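Local coordinates for transcriptional regulator, LacI family (PDB 2RGY), which probably regulates transcription as a LacI-family DNA-binding protein, its periplasmic-binding-protein-like core presumably sensing a small sugar-like effector, at residues 181-184 with 189-192; 51-56 with 79-84; 115-120 with 154-159. All coordinates share one frame; numbering follows the deposited sequence.

Contact 2 comes first along the chain, then contact 3, then contact 1; the three follow in series and none touches another. Contact 2 joins helices 52-65 and 80-89, which flank the five-stranded parallel sheet of one lobe. Contacts 3 and 1 belong to the lobe built on the six-stranded sheet: contact 3 pairs helix 112-125 with the end of helix 141-155, and contact 1 sets helix 173-186 against the approach to strand 192-195. Their centres are about 18 Å apart, whereas contact 2 lies about 33 Å from contact 1 and 31 Å from contact 3, centre to centre. Each contact joins elements of a single lobe, and none of the three bridges the two lobes.

Contact 1: residues 181-184 with 189-192; sequences CQLL and PFTG
The F190 ring meets two neighbouring leucines of helix 173-186 in different ways: L184 CD2 stands at its edge, near the ring plane and 4.2 Å from F190 CZ, while L183 CD2 comes in obliquely. L183 is the closer partner in this wholly apolar contact, with CD2 3.5 Å from F190 CE2 and 3.6 Å from F190 CZ. Its CG follows at 3.6 Å from F190 CE2, so the branch point as well as one methyl bears on the same corner of the ring. The L183 and F190 side chains approach from opposite directions; with CG anti to the backbone N (chi1 175°), L183 extends from the helix to meet the aromatic group. Helix 173-186 links the parallel strands 166-168 and 192-195 in a beta-alpha-beta crossover, with strand 131-135 lying between the two, and the contact packs the last turns of that helix on the loop leading into strand 192-195. F190 holds its ring at chi1 75°, between its own N and carbonyl carbon, and turns it toward helix 173-186. Beyond the leucines, F190 also touches A132 of strand 131-135 and F208 of helix 198-210, and L183 reaches A132 and P165.

Contact 2: residues 51-56 with 79-84; sequences TPREQA and HDEDLD
R53 lays its guanidinium flat on the H79 ring, centres 3.8 Å apart and planes only 8° from parallel, a face-to-face stack of guanidinium on imidazole. R53 CZ sits over one ring face, offset toward the rim. The aliphatic part joins in through a CH-pi contact, R53 CD standing 4.2 Å from the H79 ring centroid. R53 reaches across to the second helix fully extended, chi1 179° and the chain straight to NE.

The salt bridges use the edge of the same group. D82 is gripped side-on: R53 NE donates to the syn lone pair of D82 OD2 at 2.8 Å, and R53 NH2 to D82 OD1 at 3.1 Å. R53 NH2 also meets the anti lone pair of E81 OE2 at 2.7 Å, with that carboxylate nearly coplanar with the guanidinium. Two carboxylates and a ring face thus fix its rotation and probably stabilise its positive charge.

A backbone bond completes the set. H79 N donates to D82 OD2 at 2.8 Å and 172°, from above the carboxylate plane, so one oxygen serves both arginine and backbone. H79 occupies the N-cap position of helix 80-89, and the D82 carboxylate, three residues on in the first turn, accepts from its backbone N-H. This is the N3-to-N-cap bond of a capping box, within a salt-bridge network joining the N-terminal ends of two helices in an alpha/beta lobe.

Contact 3: residues 115-120 with 154-159; sequences GGELAA and LARHGI
E117 and R156 meet through long, extended side chains: E117 swings CG away from its own N (chi1 177°) and runs straight beyond it, while R156 sets CG anti to its carbonyl carbon (chi1 -72°) and stretches on to NE. They cross at about a right angle, and the carboxylate stands almost perpendicular to the guanidinium, with 86° between the planes. E117 OE2 lies 3.7 Å from R156 NH1, a long salt bridge approached obliquely. Each group has a stronger partner nearby in the chain: E117 OE1 pairs with R114 NH1, and R156 NH1 with E153 OE1. Beneath the charges, A120 CB packs on L154 CD2 at 3.6 Å, and both residues are buried; A120 also touches F150 and E153, and L154 reaches I124 and V164. Helix 141-155 closes here with a Schellman motif. I159 N bonds to L154 O at 3.0 Å and G158 N to A155 O at 3.1 Å, G158 being the C-prime residue with positive phi. L154 O also accepts from H157 N. The buried methyl contact thus gives the close packing, while the distant, poorly aligned ion pair probably adds only a modest electrostatic attraction between helix 112-125 and the C-terminal turn after helix 141-155.

Contact 1: residues 181-184 with 189-192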
ATOM      1  N   CYS A 181       3.791 -21.029   7.533  1.00 22.80           N
ATOM      2  CA  CYS A 181       4.307 -22.334   7.134  1.00 25.28           C
ATOM      3  C   CYS A 181       5.046 -23.002   8.292  1.00 25.23           C
ATOM      4  O   CYS A 181       4.857 -24.188   8.558  1.00 28.23           O
ATOM      5  CB  CYS A 181       5.248 -22.190   5.935  1.00 23.24           C
ATOM      6  SG  CYS A 181       4.391 -21.692   4.442  1.00 25.91           S
ATOM      7  N   GLN A 182       5.888 -22.238   8.979  1.00 25.48           N
ATOM      8  CA  GLN A 182       6.640 -22.770  10.102  1.00 25.71           C
ATOM      9  C   GLN A 182       5.672 -23.297  11.164  1.00 25.63           C
ATOM     10  O   GLN A 182       5.912 -24.344  11.773  1.00 25.85           O
ATOM     11  CB  GLN A 182       7.540 -21.687  10.699  1.00 26.78           C
ATOM     12  CG  GLN A 182       8.488 -22.196  11.789  1.00 30.43           C
ATOM     13  CD  GLN A 182       9.325 -21.089  12.426  1.00 31.61           C
ATOM     14  OE1 GLN A 182       9.962 -20.291  11.732  1.00 33.43           O
ATOM     15  NE2 GLN A 182       9.335 -21.045  13.755  1.00 33.85           N
ATOM     16  N   LEU A 183       4.568 -22.583  11.365  1.00 23.55           N
ATOM     17  CA  LEU A 183       3.570 -22.976  12.351  1.00 22.53           C
ATOM     18  C   LEU A 183       2.905 -24.298  11.989  1.00 22.77           C
ATOM     19  O   LEU A 183       2.832 -25.203  12.811  1.00 24.17           O
ATOM     20  CB  LEU A 183       2.507 -21.884  12.485  1.00 19.43           C
ATOM     21  CG  LEU A 183       1.317 -22.186  13.390  1.00 19.82           C
ATOM     22  CD1 LEU A 183       1.788 -22.421  14.829  1.00 19.93           C
ATOM     23  CD2 LEU A 183       0.333 -21.027  13.319  1.00 19.52           C
ATOM     24  N   LEU A 184       2.416 -24.405  10.760  1.00 24.25           N
ATOM     25  CA  LEU A 184       1.755 -25.625  10.286  1.00 25.50           C
ATOM     26  C   LEU A 184       2.682 -26.832  10.278  1.00 26.37           C
ATOM     27  O   LEU A 184       2.253 -27.966  10.531  1.00 27.00           O
ATOM     28  CB  LEU A 184       1.220 -25.409   8.870  1.00 24.84           C
ATOM     29  CG  LEU A 184       0.152 -24.333   8.758  1.00 26.15           C
ATOM     30  CD1 LEU A 184      -0.171 -24.059   7.297  1.00 26.33           C
ATOM     31  CD2 LEU A 184      -1.075 -24.789   9.519  1.00 25.24           C
ATOM     32  N   PRO A 189      -1.042 -27.918  17.656  1.00 28.52           N
ATOM     33  CA  PRO A 189      -2.484 -27.740  17.475  1.00 28.65           C
ATOM     34  C   PRO A 189      -2.930 -26.315  17.792  1.00 26.79           C
ATOM     35  O   PRO A 189      -2.334 -25.649  18.638  1.00 28.07           O
ATOM     36  CB  PRO A 189      -3.069 -28.758  18.444  1.00 29.35           C
ATOM     37  CG  PRO A 189      -2.111 -28.689  19.582  1.00 30.80           C
ATOM     38  CD  PRO A 189      -0.760 -28.696  18.875  1.00 30.02           C
ATOM     39  N   PHE A 190      -3.969 -25.849  17.106  1.00 24.35           N
ATOM     40  CA  PHE A 190      -4.508 -24.514  17.346  1.00 23.52           C
ATOM     41  C   PHE A 190      -5.751 -24.293  16.497  1.00 23.51           C
ATOM     42  O   PHE A 190      -5.822 -24.741  15.356  1.00 22.56           O
ATOM     43  CB  PHE A 190      -3.454 -23.436  17.047  1.00 22.15           C
ATOM     44  CG  PHE A 190      -3.207 -23.208  15.588  1.00 22.79           C
ATOM     45  CD1 PHE A 190      -3.987 -22.300  14.872  1.00 20.12           C
ATOM     46  CD2 PHE A 190      -2.195 -23.904  14.927  1.00 20.50           C
ATOM     47  CE1 PHE A 190      -3.765 -22.080  13.505  1.00 23.81           C
ATOM     48  CE2 PHE A 190      -1.955 -23.703  13.566  1.00 22.74           C
ATOM     49  CZ  PHE A 190      -2.746 -22.782  12.844  1.00 23.08           C
ATOM     50  N   THR A 191      -6.747 -23.622  17.060  1.00 22.55           N
ATOM     51  CA  THR A 191      -7.963 -23.361  16.310  1.00 23.07           C
ATOM     52  C   THR A 191      -8.135 -21.869  16.096  1.00 22.54           C
ATOM     53  O   THR A 191      -8.993 -21.447  15.327  1.00 20.74           O
ATOM     54  CB  THR A 191      -9.214 -23.902  17.034  1.00 22.91           C
ATOM     55  OG1 THR A 191      -9.363 -23.238  18.293  1.00 24.11           O
ATOM     56  CG2 THR A 191      -9.093 -25.406  17.252  1.00 23.03           C
ATOM     57  N   GLY A 192      -7.311 -21.083  16.783  1.00 22.43           N
ATOM     58  CA  GLY A 192      -7.382 -19.634  16.672  1.00 21.65           C
ATOM     59  C   GLY A 192      -5.999 -19.039  16.532  1.00 21.44           C
ATOM     60  O   GLY A 192      -5.087 -19.396  17.280  1.00 24.21           O
TER

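Contact 2: residues 51-56 with 79-84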
ATOM      1  N   THR A  51      21.884  -2.053   8.182  1.00 30.23           N
ATOM      2  CA  THR A  51      20.828  -2.755   8.910  1.00 29.89           C
ATOM      3  C   THR A  51      19.598  -1.861   8.994  1.00 29.45           C
ATOM      4  O   THR A  51      19.698  -0.645   8.840  1.00 28.39           O
ATOM      5  CB  THR A  51      21.259  -3.122  10.351  1.00 29.65           C
ATOM      6  OG1 THR A  51      21.403  -1.933  11.135  1.00 29.20           O
ATOM      7  CG2 THR A  51      22.584  -3.871  10.339  1.00 31.59           C
ATOM      8  N   PRO A  52      18.416  -2.453   9.226  1.00 29.51           N
ATOM      9  CA  PRO A  52      17.192  -1.656   9.320  1.00 28.31           C
ATOM     10  C   PRO A  52      17.369  -0.473  10.260  1.00 27.69           C
ATOM     11  O   PRO A  52      16.976   0.649   9.938  1.00 26.77           O
ATOM     12  CB  PRO A  52      16.175  -2.664   9.822  1.00 28.30           C
ATOM     13  CG  PRO A  52      16.606  -3.912   9.104  1.00 29.24           C
ATOM     14  CD  PRO A  52      18.111  -3.893   9.293  1.00 28.82           C
ATOM     15  N   ARG A  53      17.991  -0.718  11.406  1.00 26.24           N
ATOM     16  CA  ARG A  53      18.217   0.335  12.385  1.00 26.25           C
ATOM     17  C   ARG A  53      19.068   1.466  11.820  1.00 26.29           C
ATOM     18  O   ARG A  53      18.667   2.629  11.855  1.00 25.13           O
ATOM     19  CB  ARG A  53      18.906  -0.234  13.619  1.00 28.01           C
ATOM     20  CG  ARG A  53      19.206   0.798  14.678  1.00 30.43           C
ATOM     21  CD  ARG A  53      20.124   0.220  15.740  1.00 31.91           C
ATOM     22  NE  ARG A  53      20.322   1.164  16.832  1.00 33.76           N
ATOM     23  CZ  ARG A  53      21.152   0.967  17.855  1.00 36.86           C
ATOM     24  NH1 ARG A  53      21.873  -0.146  17.928  1.00 35.84           N
ATOM     25  NH2 ARG A  53      21.257   1.885  18.813  1.00 37.09           N
ATOM     26  N   GLU A  54      20.247   1.124  11.307  1.00 26.39           N
ATOM     27  CA  GLU A  54      21.145   2.123  10.745  1.00 26.49           C
ATOM     28  C   GLU A  54      20.559   2.810   9.519  1.00 24.94           C
ATOM     29  O   GLU A  54      20.910   3.948   9.214  1.00 25.24           O
ATOM     30  CB  GLU A  54      22.487   1.485  10.386  1.00 29.06           C
ATOM     31  CG  GLU A  54      23.424   1.289  11.575  1.00 34.55           C
ATOM     32  CD  GLU A  54      23.834   2.608  12.228  1.00 37.41           C
ATOM     33  OE1 GLU A  54      23.909   3.634  11.513  1.00 39.91           O
ATOM     34  OE2 GLU A  54      24.102   2.621  13.453  1.00 38.83           O
ATOM     35  N   GLN A  55      19.676   2.119   8.810  1.00 23.74           N
ATOM     36  CA  GLN A  55      19.049   2.707   7.637  1.00 23.62           C
ATOM     37  C   GLN A  55      18.124   3.824   8.094  1.00 21.60           C
ATOM     38  O   GLN A  55      17.939   4.796   7.387  1.00 22.30           O
ATOM     39  CB  GLN A  55      18.236   1.667   6.874  1.00 24.23           C
ATOM     40  CG  GLN A  55      19.049   0.659   6.097  1.00 28.63           C
ATOM     41  CD  GLN A  55      18.155  -0.276   5.318  1.00 31.06           C
ATOM     42  OE1 GLN A  55      17.346   0.165   4.504  1.00 32.70           O
ATOM     43  NE2 GLN A  55      18.286  -1.575   5.567  1.00 34.92           N
ATOM     44  N   ALA A  56      17.538   3.668   9.276  1.00 19.69           N
ATOM     45  CA  ALA A  56      16.642   4.686   9.822  1.00 20.30           C
ATOM     46  C   ALA A  56      17.466   5.854  10.378  1.00 20.45           C
ATOM     47  O   ALA A  56      17.087   7.015  10.247  1.00 20.22           O
ATOM     48  CB  ALA A  56      15.765   4.083  10.930  1.00 17.96           C
ATOM     49  N   HIS A  79      16.456   2.259  18.412  1.00 27.21           N
ATOM     50  CA  HIS A  79      16.500   1.918  19.827  1.00 29.71           C
ATOM     51  C   HIS A  79      16.212   3.193  20.588  1.00 28.45           C
ATOM     52  O   HIS A  79      16.453   4.281  20.072  1.00 27.99           O
ATOM     53  CB  HIS A  79      17.875   1.376  20.205  1.00 32.92           C
ATOM     54  CG  HIS A  79      18.113  -0.020  19.731  1.00 37.28           C
ATOM     55  ND1 HIS A  79      17.452  -0.554  18.646  1.00 38.84           N
ATOM     56  CD2 HIS A  79      18.968  -0.976  20.160  1.00 38.68           C
ATOM     57  CE1 HIS A  79      17.892  -1.780  18.424  1.00 40.21           C
ATOM     58  NE2 HIS A  79      18.813  -2.059  19.330  1.00 40.48           N
ATOM     59  N   ASP A  80      15.710   3.069  21.810  1.00 27.85           N
ATOM     60  CA  ASP A  80      15.386   4.258  22.586  1.00 28.38           C
ATOM     61  C   ASP A  80      16.523   5.279  22.587  1.00 28.20           C
ATOM     62  O   ASP A  80      16.281   6.474  22.448  1.00 26.21           O
ATOM     63  CB  ASP A  80      15.006   3.870  24.025  1.00 30.23           C
ATOM     64  CG  ASP A  80      13.666   3.137  24.109  1.00 31.70           C
ATOM     65  OD1 ASP A  80      13.080   2.811  23.054  1.00 33.19           O
ATOM     66  OD2 ASP A  80      13.188   2.876  25.236  1.00 33.04           O
ATOM     67  N   GLU A  81      17.761   4.812  22.725  1.00 27.97           N
ATOM     68  CA  GLU A  81      18.910   5.714  22.755  1.00 29.78           C
ATOM     69  C   GLU A  81      19.034   6.526  21.458  1.00 30.19           C
ATOM     70  O   GLU A  81      19.562   7.647  21.462  1.00 29.58           O
ATOM     71  CB  GLU A  81      20.209   4.921  23.027  1.00 31.95           C
ATOM     72  CG  GLU A  81      20.872   4.298  21.801  1.00 36.72           C
ATOM     73  CD  GLU A  81      21.988   3.299  22.144  1.00 39.49           C
ATOM     74  OE1 GLU A  81      22.628   3.428  23.222  1.00 40.72           O
ATOM     75  OE2 GLU A  81      22.230   2.385  21.322  1.00 40.12           O
ATOM     76  N   ASP A  82      18.541   5.965  20.354  1.00 29.13           N
ATOM     77  CA  ASP A  82      18.589   6.656  19.073  1.00 29.19           C
ATOM     78  C   ASP A  82      17.619   7.829  19.089  1.00 28.01           C
ATOM     79  O   ASP A  82      17.932   8.903  18.582  1.00 27.13           O
ATOM     80  CB  ASP A  82      18.241   5.701  17.924  1.00 29.37           C
ATOM     81  CG  ASP A  82      19.202   4.537  17.834  1.00 30.34           C
ATOM     82  OD1 ASP A  82      20.390   4.747  18.163  1.00 30.80           O
ATOM     83  OD2 ASP A  82      18.781   3.427  17.436  1.00 27.23           O
ATOM     84  N   LEU A  83      16.443   7.624  19.677  1.00 27.89           N
ATOM     85  CA  LEU A  83      15.454   8.694  19.760  1.00 28.68           C
ATOM     86  C   LEU A  83      16.041   9.921  20.477  1.00 29.11           C
ATOM     87  O   LEU A  83      15.818  11.056  20.055  1.00 27.36           O
ATOM     88  CB  LEU A  83      14.203   8.192  20.489  1.00 29.02           C
ATOM     89  CG  LEU A  83      13.143   7.376  19.727  1.00 30.36           C
ATOM     90  CD1 LEU A  83      13.760   6.417  18.739  1.00 30.08           C
ATOM     91  CD2 LEU A  83      12.306   6.624  20.751  1.00 32.02           C
ATOM     92  N   ASP A  84      16.799   9.685  21.550  1.00 29.60           N
ATOM     93  CA  ASP A  84      17.423  10.765  22.325  1.00 30.81           C
ATOM     94  C   ASP A  84      18.501  11.519  21.548  1.00 30.31           C
ATOM     95  O   ASP A  84      18.632  12.741  21.663  1.00 29.85           O
ATOM     96  CB  ASP A  84      18.034  10.203  23.613  1.00 32.77           C
ATOM     97  CG  ASP A  84      16.988   9.653  24.554  1.00 34.96           C
ATOM     98  OD1 ASP A  84      16.056  10.405  24.904  1.00 37.80           O
ATOM     99  OD2 ASP A  84      17.093   8.471  24.943  1.00 37.37           O
TER

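Contact 3: residues 115-120 with 154-159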
ATOM      1  N   GLY A 115      -4.965  -3.280  22.894  1.00 19.25           N
ATOM      2  CA  GLY A 115      -5.166  -3.863  21.578  1.00 19.11           C
ATOM      3  C   GLY A 115      -4.961  -5.367  21.609  1.00 18.18           C
ATOM      4  O   GLY A 115      -5.781  -6.115  21.084  1.00 18.95           O
ATOM      5  N   GLY A 116      -3.869  -5.813  22.224  1.00 18.07           N
ATOM      6  CA  GLY A 116      -3.604  -7.238  22.307  1.00 18.12           C
ATOM      7  C   GLY A 116      -4.675  -7.929  23.135  1.00 18.38           C
ATOM      8  O   GLY A 116      -5.122  -9.028  22.812  1.00 17.73           O
ATOM      9  N   GLU A 117      -5.100  -7.264  24.203  1.00 18.43           N
ATOM     10  CA  GLU A 117      -6.126  -7.789  25.092  1.00 20.45           C
ATOM     11  C   GLU A 117      -7.402  -8.100  24.310  1.00 20.65           C
ATOM     12  O   GLU A 117      -7.965  -9.185  24.442  1.00 19.48           O
ATOM     13  CB  GLU A 117      -6.398  -6.765  26.194  1.00 24.61           C
ATOM     14  CG  GLU A 117      -7.493  -7.117  27.162  1.00 29.33           C
ATOM     15  CD  GLU A 117      -7.661  -6.042  28.217  1.00 33.98           C
ATOM     16  OE1 GLU A 117      -8.729  -5.376  28.236  1.00 36.05           O
ATOM     17  OE2 GLU A 117      -6.713  -5.855  29.018  1.00 33.53           O
ATOM     18  N   LEU A 118      -7.837  -7.153  23.480  1.00 19.39           N
ATOM     19  CA  LEU A 118      -9.047  -7.316  22.671  1.00 20.07           C
ATOM     20  C   LEU A 118      -8.923  -8.468  21.665  1.00 19.76           C
ATOM     21  O   LEU A 118      -9.897  -9.161  21.387  1.00 21.93           O
ATOM     22  CB  LEU A 118      -9.367  -6.014  21.925  1.00 20.18           C
ATOM     23  CG  LEU A 118      -9.834  -4.817  22.762  1.00 21.59           C
ATOM     24  CD1 LEU A 118     -10.022  -3.600  21.877  1.00 21.97           C
ATOM     25  CD2 LEU A 118     -11.136  -5.151  23.452  1.00 24.51           C
ATOM     26  N   ALA A 119      -7.730  -8.664  21.122  1.00 18.98           N
ATOM     27  CA  ALA A 119      -7.504  -9.733  20.166  1.00 19.15           C
ATOM     28  C   ALA A 119      -7.719 -11.070  20.862  1.00 18.62           C
ATOM     29  O   ALA A 119      -8.397 -11.954  20.341  1.00 17.98           O
ATOM     30  CB  ALA A 119      -6.091  -9.656  19.616  1.00 18.44           C
ATOM     31  N   ALA A 120      -7.135 -11.213  22.044  1.00 18.46           N
ATOM     32  CA  ALA A 120      -7.277 -12.442  22.800  1.00 19.26           C
ATOM     33  C   ALA A 120      -8.733 -12.668  23.200  1.00 19.03           C
ATOM     34  O   ALA A 120      -9.253 -13.768  23.047  1.00 19.15           O
ATOM     35  CB  ALA A 120      -6.390 -12.406  24.041  1.00 16.62           C
ATOM     36  N   LEU A 154      -5.017 -13.980  28.273  1.00 20.43           N
ATOM     37  CA  LEU A 154      -4.953 -15.437  28.250  1.00 20.92           C
ATOM     38  C   LEU A 154      -4.754 -15.970  29.668  1.00 21.04           C
ATOM     39  O   LEU A 154      -5.363 -16.968  30.049  1.00 19.79           O
ATOM     40  CB  LEU A 154      -3.800 -15.947  27.373  1.00 21.36           C
ATOM     41  CG  LEU A 154      -3.743 -15.648  25.861  1.00 25.70           C
ATOM     42  CD1 LEU A 154      -3.014 -16.791  25.162  1.00 22.27           C
ATOM     43  CD2 LEU A 154      -5.137 -15.487  25.285  1.00 22.15           C
ATOM     44  N   ALA A 155      -3.896 -15.301  30.435  1.00 19.76           N
ATOM     45  CA  ALA A 155      -3.605 -15.709  31.802  1.00 20.11           C
ATOM     46  C   ALA A 155      -4.856 -15.665  32.663  1.00 20.42           C
ATOM     47  O   ALA A 155      -5.039 -16.521  33.528  1.00 19.77           O
ATOM     48  CB  ALA A 155      -2.527 -14.820  32.400  1.00 21.66           C
ATOM     49  N   ARG A 156      -5.710 -14.669  32.431  1.00 19.51           N
ATOM     50  CA  ARG A 156      -6.961 -14.532  33.181  1.00 21.24           C
ATOM     51  C   ARG A 156      -7.895 -15.702  32.899  1.00 22.80           C
ATOM     52  O   ARG A 156      -8.852 -15.938  33.644  1.00 23.25           O
ATOM     53  CB  ARG A 156      -7.693 -13.237  32.811  1.00 20.22           C
ATOM     54  CG  ARG A 156      -7.051 -11.974  33.329  1.00 24.67           C
ATOM     55  CD  ARG A 156      -7.781 -10.727  32.828  1.00 26.73           C
ATOM     56  NE  ARG A 156      -6.968  -9.542  33.063  1.00 32.34           N
ATOM     57  CZ  ARG A 156      -6.430  -8.791  32.105  1.00 33.45           C
ATOM     58  NH1 ARG A 156      -6.629  -9.091  30.826  1.00 34.98           N
ATOM     59  NH2 ARG A 156      -5.659  -7.760  32.431  1.00 34.61           N
ATOM     60  N   HIS A 157      -7.627 -16.421  31.814  1.00 23.15           N
ATOM     61  CA  HIS A 157      -8.443 -17.562  31.440  1.00 23.48           C
ATOM     62  C   HIS A 157      -7.758 -18.889  31.669  1.00 23.83           C
ATOM     63  O   HIS A 157      -8.204 -19.920  31.162  1.00 25.35           O
ATOM     64  CB  HIS A 157      -8.884 -17.441  29.992  1.00 24.89           C
ATOM     65  CG  HIS A 157      -9.938 -16.406  29.794  1.00 26.58           C
ATOM     66  ND1 HIS A 157      -9.644 -15.070  29.622  1.00 28.29           N
ATOM     67  CD2 HIS A 157     -11.286 -16.491  29.853  1.00 27.73           C
ATOM     68  CE1 HIS A 157     -10.767 -14.378  29.587  1.00 30.47           C
ATOM     69  NE2 HIS A 157     -11.779 -15.216  29.726  1.00 29.02           N
ATOM     70  N   GLY A 158      -6.677 -18.860  32.440  1.00 22.04           N
ATOM     71  CA  GLY A 158      -5.964 -20.082  32.753  1.00 21.84           C
ATOM     72  C   GLY A 158      -5.089 -20.623  31.643  1.00 20.11           C
ATOM     73  O   GLY A 158      -4.806 -21.814  31.599  1.00 19.29           O
ATOM     74  N   ILE A 159      -4.648 -19.754  30.745  1.00 20.53           N
ATOM     75  CA  ILE A 159      -3.792 -20.185  29.650  1.00 18.95           C
ATOM     76  C   ILE A 159      -2.396 -19.588  29.798  1.00 18.57           C
ATOM     77  O   ILE A 159      -2.215 -18.373  29.733  1.00 18.37           O
ATOM     78  CB  ILE A 159      -4.394 -19.791  28.293  1.00 20.63           C
ATOM     79  CG1 ILE A 159      -5.783 -20.424  28.146  1.00 20.03           C
ATOM     80  CG2 ILE A 159      -3.489 -20.275  27.169  1.00 18.54           C
ATOM     81  CD1 ILE A 159      -6.479 -20.072  26.866  1.00 20.70           C
TER